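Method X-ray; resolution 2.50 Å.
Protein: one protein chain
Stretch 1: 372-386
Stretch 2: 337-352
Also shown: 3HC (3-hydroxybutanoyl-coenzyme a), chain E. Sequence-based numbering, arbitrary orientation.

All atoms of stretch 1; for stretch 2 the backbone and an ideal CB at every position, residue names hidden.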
# COMPACT_ATOMS: atom_id res chain seq x y z
N GLY A 372 -6.77 13.83 -4.91
CA GLY A 372 -7.05 15.13 -4.30
C GLY A 372 -8.27 15.21 -3.39
O GLY A 372 -8.92 16.26 -3.32
N ALA A 373 -8.56 14.11 -2.64
CA ALA A 373 -9.67 14.02 -1.68
C ALA A 373 -9.45 15.00 -0.50
O ALA A 373 -8.29 15.29 -0.15
CB ALA A 373 -9.80 12.59 -1.18
N GLN A 374 -10.56 15.53 0.06
CA GLN A 374 -10.55 16.52 1.16
C GLN A 374 -10.66 15.84 2.50
O GLN A 374 -10.30 16.41 3.54
CB GLN A 374 -11.74 17.49 1.03
CG GLN A 374 -11.51 18.63 0.06
CD GLN A 374 -11.16 18.19 -1.33
OE1 GLN A 374 -12.00 17.71 -2.10
NE2 GLN A 374 -9.89 18.30 -1.67
N SER A 375 -11.24 14.63 2.46
CA SER A 375 -11.53 13.80 3.61
C SER A 375 -11.43 12.34 3.18
O SER A 375 -11.77 12.00 2.03
CB SER A 375 -12.92 14.15 4.15
OG SER A 375 -13.24 13.46 5.35
N LEU A 376 -10.94 11.49 4.09
CA LEU A 376 -10.76 10.08 3.80
C LEU A 376 -11.03 9.15 4.95
O LEU A 376 -10.48 9.34 6.03
CB LEU A 376 -9.36 9.82 3.22
CG LEU A 376 -8.92 8.38 2.83
CD1 LEU A 376 -9.77 7.82 1.69
CD2 LEU A 376 -7.45 8.34 2.49
N HIS A 377 -11.82 8.09 4.67
CA HIS A 377 -12.03 6.97 5.55
C HIS A 377 -11.31 5.78 4.87
O HIS A 377 -11.60 5.43 3.71
CB HIS A 377 -13.53 6.63 5.71
CG HIS A 377 -13.77 5.34 6.47
ND1 HIS A 377 -14.04 5.33 7.83
CD2 HIS A 377 -13.76 4.06 6.02
CE1 HIS A 377 -14.14 4.06 8.17
NE2 HIS A 377 -14.01 3.26 7.11
N THR A 378 -10.41 5.12 5.62
CA THR A 378 -9.78 3.88 5.19
C THR A 378 -10.51 2.74 5.91
O THR A 378 -10.75 2.84 7.12
CB THR A 378 -8.27 3.89 5.43
OG1 THR A 378 -7.98 4.58 6.64
CG2 THR A 378 -7.50 4.52 4.29
N ASN A 379 -10.85 1.66 5.17
CA ASN A 379 -11.56 0.55 5.79
C ASN A 379 -10.65 -0.28 6.68
O ASN A 379 -9.43 -0.18 6.54
CB ASN A 379 -12.25 -0.33 4.74
CG ASN A 379 -13.21 0.41 3.88
OD1 ASN A 379 -13.91 1.32 4.33
ND2 ASN A 379 -13.23 0.07 2.60
N GLY A 380 -11.26 -1.05 7.59
CA GLY A 380 -10.57 -1.97 8.49
C GLY A 380 -10.35 -3.29 7.76
O GLY A 380 -11.10 -3.62 6.83
N TYR A 381 -9.30 -4.06 8.20
CA TYR A 381 -8.98 -5.36 7.62
C TYR A 381 -10.09 -6.37 7.88
O TYR A 381 -10.19 -7.37 7.17
CB TYR A 381 -7.60 -5.87 8.08
CG TYR A 381 -7.38 -5.80 9.58
CD1 TYR A 381 -8.10 -6.62 10.46
CD2 TYR A 381 -6.42 -4.96 10.13
CE1 TYR A 381 -7.89 -6.57 11.84
CE2 TYR A 381 -6.20 -4.90 11.51
CZ TYR A 381 -6.93 -5.71 12.36
OH TYR A 381 -6.68 -5.66 13.72
N ASP A 382 -10.96 -6.08 8.87
CA ASP A 382 -12.11 -6.89 9.28
C ASP A 382 -13.44 -6.53 8.56
O ASP A 382 -14.51 -6.97 8.99
CB ASP A 382 -12.25 -6.86 10.82
CG ASP A 382 -12.39 -5.52 11.56
OD1 ASP A 382 -12.41 -4.45 10.89
OD2 ASP A 382 -12.49 -5.53 12.81
N GLU A 383 -13.35 -5.80 7.44
CA GLU A 383 -14.49 -5.35 6.65
C GLU A 383 -15.52 -6.43 6.30
O GLU A 383 -16.72 -6.20 6.44
CB GLU A 383 -14.00 -4.61 5.38
CG GLU A 383 -15.10 -4.00 4.53
CD GLU A 383 -15.93 -2.86 5.09
OE1 GLU A 383 -17.10 -2.76 4.67
OE2 GLU A 383 -15.41 -2.04 5.89
N ALA A 384 -15.07 -7.62 5.87
CA ALA A 384 -15.99 -8.68 5.46
C ALA A 384 -16.61 -9.49 6.62
O ALA A 384 -17.50 -10.32 6.38
CB ALA A 384 -15.32 -9.58 4.44
N PHE A 385 -16.21 -9.20 7.86
CA PHE A 385 -16.73 -9.88 9.05
C PHE A 385 -17.77 -9.06 9.82
O PHE A 385 -18.88 -9.54 10.04
CB PHE A 385 -15.60 -10.23 10.00
CG PHE A 385 -14.58 -11.21 9.49
CD1 PHE A 385 -13.58 -10.79 8.62
CD2 PHE A 385 -14.54 -12.51 9.99
CE1 PHE A 385 -12.61 -11.69 8.18
CE2 PHE A 385 -13.57 -13.40 9.56
CZ PHE A 385 -12.61 -12.98 8.66
N ALA A 386 -17.38 -7.86 10.29
CA ALA A 386 -18.23 -7.05 11.18
C ALA A 386 -17.81 -5.60 11.20
O ALA A 386 -16.74 -5.27 10.67
CB ALA A 386 -18.15 -7.61 12.60
N UNK A 337 -15.51 24.67 -7.68
CA UNK A 337 -14.56 23.75 -7.06
C UNK A 337 -15.20 22.60 -6.27
O UNK A 337 -15.84 22.82 -5.24
CB UNK A 337 -13.64 24.54 -6.13
N UNK A 338 -15.06 21.37 -6.81
CA UNK A 338 -15.59 20.15 -6.21
C UNK A 338 -14.74 19.74 -5.02
O UNK A 338 -13.53 19.60 -5.14
CB UNK A 338 -15.65 19.02 -7.24
N UNK A 339 -15.40 19.58 -3.88
CA UNK A 339 -14.79 19.12 -2.64
C UNK A 339 -15.44 17.76 -2.39
O UNK A 339 -16.65 17.62 -2.62
CB UNK A 339 -15.00 20.10 -1.48
N UNK A 340 -14.63 16.75 -1.98
CA UNK A 340 -15.16 15.41 -1.76
C UNK A 340 -14.52 14.61 -0.63
O UNK A 340 -13.32 14.76 -0.36
CB UNK A 340 -15.02 14.61 -3.06
N UNK A 341 -15.35 13.79 0.04
CA UNK A 341 -14.93 12.83 1.03
C UNK A 341 -14.76 11.56 0.22
O UNK A 341 -15.48 11.33 -0.76
CB UNK A 341 -15.92 12.68 2.19
N UNK A 342 -13.80 10.73 0.62
CA UNK A 342 -13.52 9.48 -0.07
C UNK A 342 -13.47 8.34 0.95
O UNK A 342 -13.03 8.52 2.08
CB UNK A 342 -12.21 9.57 -0.85
N UNK A 343 -13.95 7.17 0.54
CA UNK A 343 -13.86 5.96 1.33
C UNK A 343 -13.30 4.93 0.40
O UNK A 343 -13.67 4.92 -0.78
CB UNK A 343 -15.20 5.53 1.92
N UNK A 344 -12.38 4.09 0.89
CA UNK A 344 -11.77 3.03 0.12
C UNK A 344 -12.85 1.97 -0.16
O UNK A 344 -13.83 1.88 0.61
CB UNK A 344 -10.57 2.43 0.86
N UNK A 345 -12.72 1.23 -1.30
CA UNK A 345 -13.71 0.22 -1.68
C UNK A 345 -13.78 -1.00 -0.77
O UNK A 345 -12.95 -1.92 -0.86
CB UNK A 345 -13.42 -0.25 -3.11
N UNK A 346 -14.82 -1.04 0.05
CA UNK A 346 -15.13 -2.12 0.97
C UNK A 346 -15.46 -3.43 0.16
O UNK A 346 -15.08 -4.53 0.58
CB UNK A 346 -16.30 -1.72 1.87
N UNK A 347 -16.10 -3.28 -1.05
CA UNK A 347 -16.43 -4.42 -1.89
C UNK A 347 -15.19 -5.22 -2.44
O UNK A 347 -15.36 -6.37 -2.88
CB UNK A 347 -17.27 -3.92 -3.06
N UNK A 348 -13.97 -4.61 -2.38
CA UNK A 348 -12.74 -5.27 -2.83
C UNK A 348 -12.09 -6.15 -1.74
O UNK A 348 -11.20 -6.96 -2.03
CB UNK A 348 -11.74 -4.21 -3.30
N UNK A 349 -12.50 -5.94 -0.49
CA UNK A 349 -11.95 -6.60 0.69
C UNK A 349 -12.56 -7.97 0.92
O UNK A 349 -13.73 -8.20 0.58
CB UNK A 349 -12.16 -5.73 1.93
N UNK A 350 -11.76 -8.89 1.47
CA UNK A 350 -12.13 -10.30 1.66
C UNK A 350 -12.20 -10.81 3.09
O UNK A 350 -11.55 -10.28 3.98
CB UNK A 350 -11.13 -11.17 0.90
N UNK A 351 -13.01 -11.87 3.29
CA UNK A 351 -13.14 -12.66 4.52
C UNK A 351 -11.91 -13.62 4.51
O UNK A 351 -11.12 -13.53 5.44
CB UNK A 351 -14.47 -13.41 4.58
N UNK A 352 -11.63 -14.43 3.46
CA UNK A 352 -10.39 -15.23 3.49
C UNK A 352 -9.16 -14.33 3.45
O UNK A 352 -9.18 -13.27 2.79
CB UNK A 352 -10.35 -16.21 2.32
N1A 3HC E . -5.41 25.77 2.43
C2A 3HC E . -6.24 26.71 3.21
N3A 3HC E . -7.44 26.06 3.76
C4A 3HC E . -7.70 24.75 3.54
C5A 3HC E . -6.89 23.97 2.80
C6A 3HC E . -5.77 24.49 2.24
N6A 3HC E . -5.01 23.67 1.51
N7A 3HC E . -7.41 22.74 2.79
C8A 3HC E . -8.53 22.76 3.51
N9A 3HC E . -8.72 24.00 3.95
C1B 3HC E . -9.83 24.54 4.80
C2B 3HC E . -11.18 24.47 4.11
O2B 3HC E . -11.41 25.63 3.30
C3B 3HC E . -12.14 24.39 5.28
O3B 3HC E . -12.38 25.71 5.84
P3B 3HC E . -13.84 26.24 6.26
O7A 3HC E . -14.27 25.27 7.30
O8A 3HC E . -13.54 27.60 6.77
O9A 3HC E . -14.58 26.19 4.98
C4B 3HC E . -11.36 23.57 6.31
O4B 3HC E . -9.95 23.72 5.98
C5B 3HC E . -11.81 22.10 6.30
O5B 3HC E . -11.32 21.44 5.11
P1A 3HC E . -12.29 20.81 3.96
O1A 3HC E . -13.61 21.48 3.93
O2A 3HC E . -11.52 20.73 2.71
O3A 3HC E . -12.37 19.29 4.58
P2A 3HC E . -13.55 18.65 5.50
O4A 3HC E . -13.15 17.29 5.85
O5A 3HC E . -13.95 19.58 6.58
O6A 3HC E . -14.73 18.61 4.45
CBP 3HC E . -16.25 17.67 2.82
CCP 3HC E . -14.79 17.72 3.32
CDP 3HC E . -16.57 19.06 2.25
CEP 3HC E . -16.36 16.65 1.67
CAP 3HC E . -17.24 17.33 3.98
OAP 3HC E . -18.64 17.39 3.61
C9P 3HC E . -16.92 16.06 4.83
O9P 3HC E . -16.16 16.13 5.80
N8P 3HC E . -17.57 14.94 4.49
C7P 3HC E . -17.40 13.70 5.26
C6P 3HC E . -18.43 12.67 4.83
C5P 3HC E . -18.23 11.32 5.53
O5P 3HC E . -17.26 11.09 6.27
N4P 3HC E . -19.19 10.44 5.26
C3P 3HC E . -19.19 9.09 5.80
C2P 3HC E . -20.01 8.23 4.88
S1P 3HC E . -20.01 6.49 5.40
C1 3HC E . -21.10 5.86 4.11
O1 3HC E . -22.11 6.45 3.73
C2 3HC E . -20.66 4.57 3.41
C3 3HC E . -20.95 3.32 4.25
O3 3HC E . -20.30 3.44 5.51
C4 3HC E . -22.46 3.11 4.44

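Positions 337 and 338 have nothing of the other stretch within 5.5 Å of their ideal CB atoms; they are Arg-337 and Leu-338. At 339 CB points sideways, 3.9 Å from Gln-374 OE1, and a long chain could lead off toward the coenzyme A ester. Arg-339 does so, laying one face of its guanidinium against 3HC CDP.

At 340 CB points away, but the extended backbone leaves room for a large side chain to fold back over Gly-372 and Ala-373; leucine, methionine or an aromatic would suit. Phe-340 places its ring face under Ala-373 CA, 3.9 Å from the ring centroid, while Phe-340 N donates to Gln-374 OE1 (2.8 Å) and Phe-340 O accepts from Gln-374 N (2.9 Å).

From 341 to 343 the backbone runs parallel to Ser-375 through His-377. The CB of 341 lies 3.9 Å from Ser-375 CB, on the same face of the sheet, so a polar group able to meet a hydroxyl is favoured: histidine, asparagine or serine. His-341 ND1 hydrogen-bonds Ser-375 OG at 2.8 Å, and 3HC O5P lies over a face of its ring.

On the other face, the CB of 342 sits 3.9 Å from both Ala-373 CB and Leu-376 CD1, an apolar setting for alanine, cysteine or valine. Cys-342 fills it, and its N and O bond Ser-375 O (2.8 Å) and His-377 N (2.9 Å).

Position 343 returns to the His-377 side, with Asn-379 OD1 5.0 Å from CB; a donor of moderate length fits. Gln-343 NE2 donates to Asn-379 OD1 at 3.0 Å, and Gln-343 CG packs 3.5 Å from His-377 CD2.

The CB of 344 points toward Thr-378 and Asn-379, where a short polar side chain could accept from a free backbone NH. Thr-344 OG1 accepts from Asn-379 N (3.1 Å); Asn-379 ND2 donates to Thr-344 O (2.8 Å).

Position 345 points away: Ala-345. At 346 the ideal CB is already only 3.1 Å from Glu-383 OE1, favouring a small residue, and Ala-346 complies. Positions 347 and 348 are unconstrained here; they are Ala-347 and Thr-348.

At 349 CB faces Glu-383 CB at 4.1 Å, suiting a branched aliphatic chain. Leu-349 CD1 touches Glu-383 CB (3.5 Å) and Asn-379 CB (3.7 Å). Position 350 points away: Thr-350.

Beside Ala-384 and Phe-385, 351 could carry any long chain with an aliphatic stem. Lys-351 sets CG over the Phe-385 ring, 3.9 Å from its centroid, and a water links NZ to Ala-384 O. Position 352 points away, so little restricts it; it is Pro-352.

Stretch 2 (337-352) RLRFHCQTAAATLTKP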
# COMPACT_ATOMS: atom_id res chain seq x y z
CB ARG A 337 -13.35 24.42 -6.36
CG ARG A 337 -13.65 25.34 -5.18
CD ARG A 337 -13.41 24.68 -3.83
NE ARG A 337 -14.03 25.44 -2.72
CZ ARG A 337 -15.30 25.33 -2.33
NH1 ARG A 337 -16.13 24.51 -2.96
NH2 ARG A 337 -15.76 26.04 -1.30
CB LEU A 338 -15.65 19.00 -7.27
CG LEU A 338 -16.29 17.68 -6.85
CD1 LEU A 338 -17.08 17.08 -7.99
CD2 LEU A 338 -15.24 16.67 -6.37
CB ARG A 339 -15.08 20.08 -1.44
CG ARG A 339 -14.52 21.50 -1.57
CD ARG A 339 -15.03 22.38 -0.45
NE ARG A 339 -16.49 22.30 -0.36
CZ ARG A 339 -17.20 22.38 0.75
NH1 ARG A 339 -16.60 22.58 1.92
NH2 ARG A 339 -18.51 22.27 0.71
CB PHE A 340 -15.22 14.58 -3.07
CG PHE A 340 -13.91 13.99 -3.56
CD1 PHE A 340 -12.98 14.79 -4.24
CD2 PHE A 340 -13.63 12.64 -3.40
CE1 PHE A 340 -11.79 14.23 -4.74
CE2 PHE A 340 -12.42 12.09 -3.87
CZ PHE A 340 -11.52 12.89 -4.55
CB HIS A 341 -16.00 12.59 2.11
CG HIS A 341 -15.70 11.43 3.03
ND1 HIS A 341 -14.69 11.50 3.98
CD2 HIS A 341 -16.24 10.20 3.07
CE1 HIS A 341 -14.66 10.32 4.56
NE2 HIS A 341 -15.58 9.51 4.07
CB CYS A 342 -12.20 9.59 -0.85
SG CYS A 342 -11.86 8.20 -1.95
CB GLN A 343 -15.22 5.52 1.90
CG GLN A 343 -15.14 4.33 2.86
CD GLN A 343 -16.46 3.98 3.51
OE1 GLN A 343 -17.43 4.74 3.51
NE2 GLN A 343 -16.52 2.83 4.13
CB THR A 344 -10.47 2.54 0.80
OG1 THR A 344 -10.77 1.98 2.08
CG2 THR A 344 -9.44 3.67 0.97
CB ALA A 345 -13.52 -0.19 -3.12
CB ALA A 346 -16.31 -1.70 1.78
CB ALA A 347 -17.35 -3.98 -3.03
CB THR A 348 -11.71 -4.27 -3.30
OG1 THR A 348 -11.33 -3.48 -2.19
CG2 THR A 348 -12.17 -3.42 -4.45
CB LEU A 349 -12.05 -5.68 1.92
CG LEU A 349 -11.53 -4.23 1.77
CD1 LEU A 349 -11.53 -3.51 3.09
CD2 LEU A 349 -10.11 -4.18 1.26
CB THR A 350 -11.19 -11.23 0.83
OG1 THR A 350 -9.88 -11.14 1.35
CG2 THR A 350 -11.16 -10.87 -0.66
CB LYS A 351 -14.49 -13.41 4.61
CG LYS A 351 -14.76 -14.07 5.98
CD LYS A 351 -16.17 -14.65 6.06
CE LYS A 351 -16.47 -15.34 7.38
NZ LYS A 351 -16.88 -14.40 8.47
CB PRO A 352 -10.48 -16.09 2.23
CG PRO A 352 -11.40 -15.40 1.34
CD PRO A 352 -12.38 -14.67 2.20
O HOH W 1 -10.49 -0.55 1.31
O HOH W 2 -12.43 -8.44 6.07
O HOH W 3 -18.54 -12.40 7.80
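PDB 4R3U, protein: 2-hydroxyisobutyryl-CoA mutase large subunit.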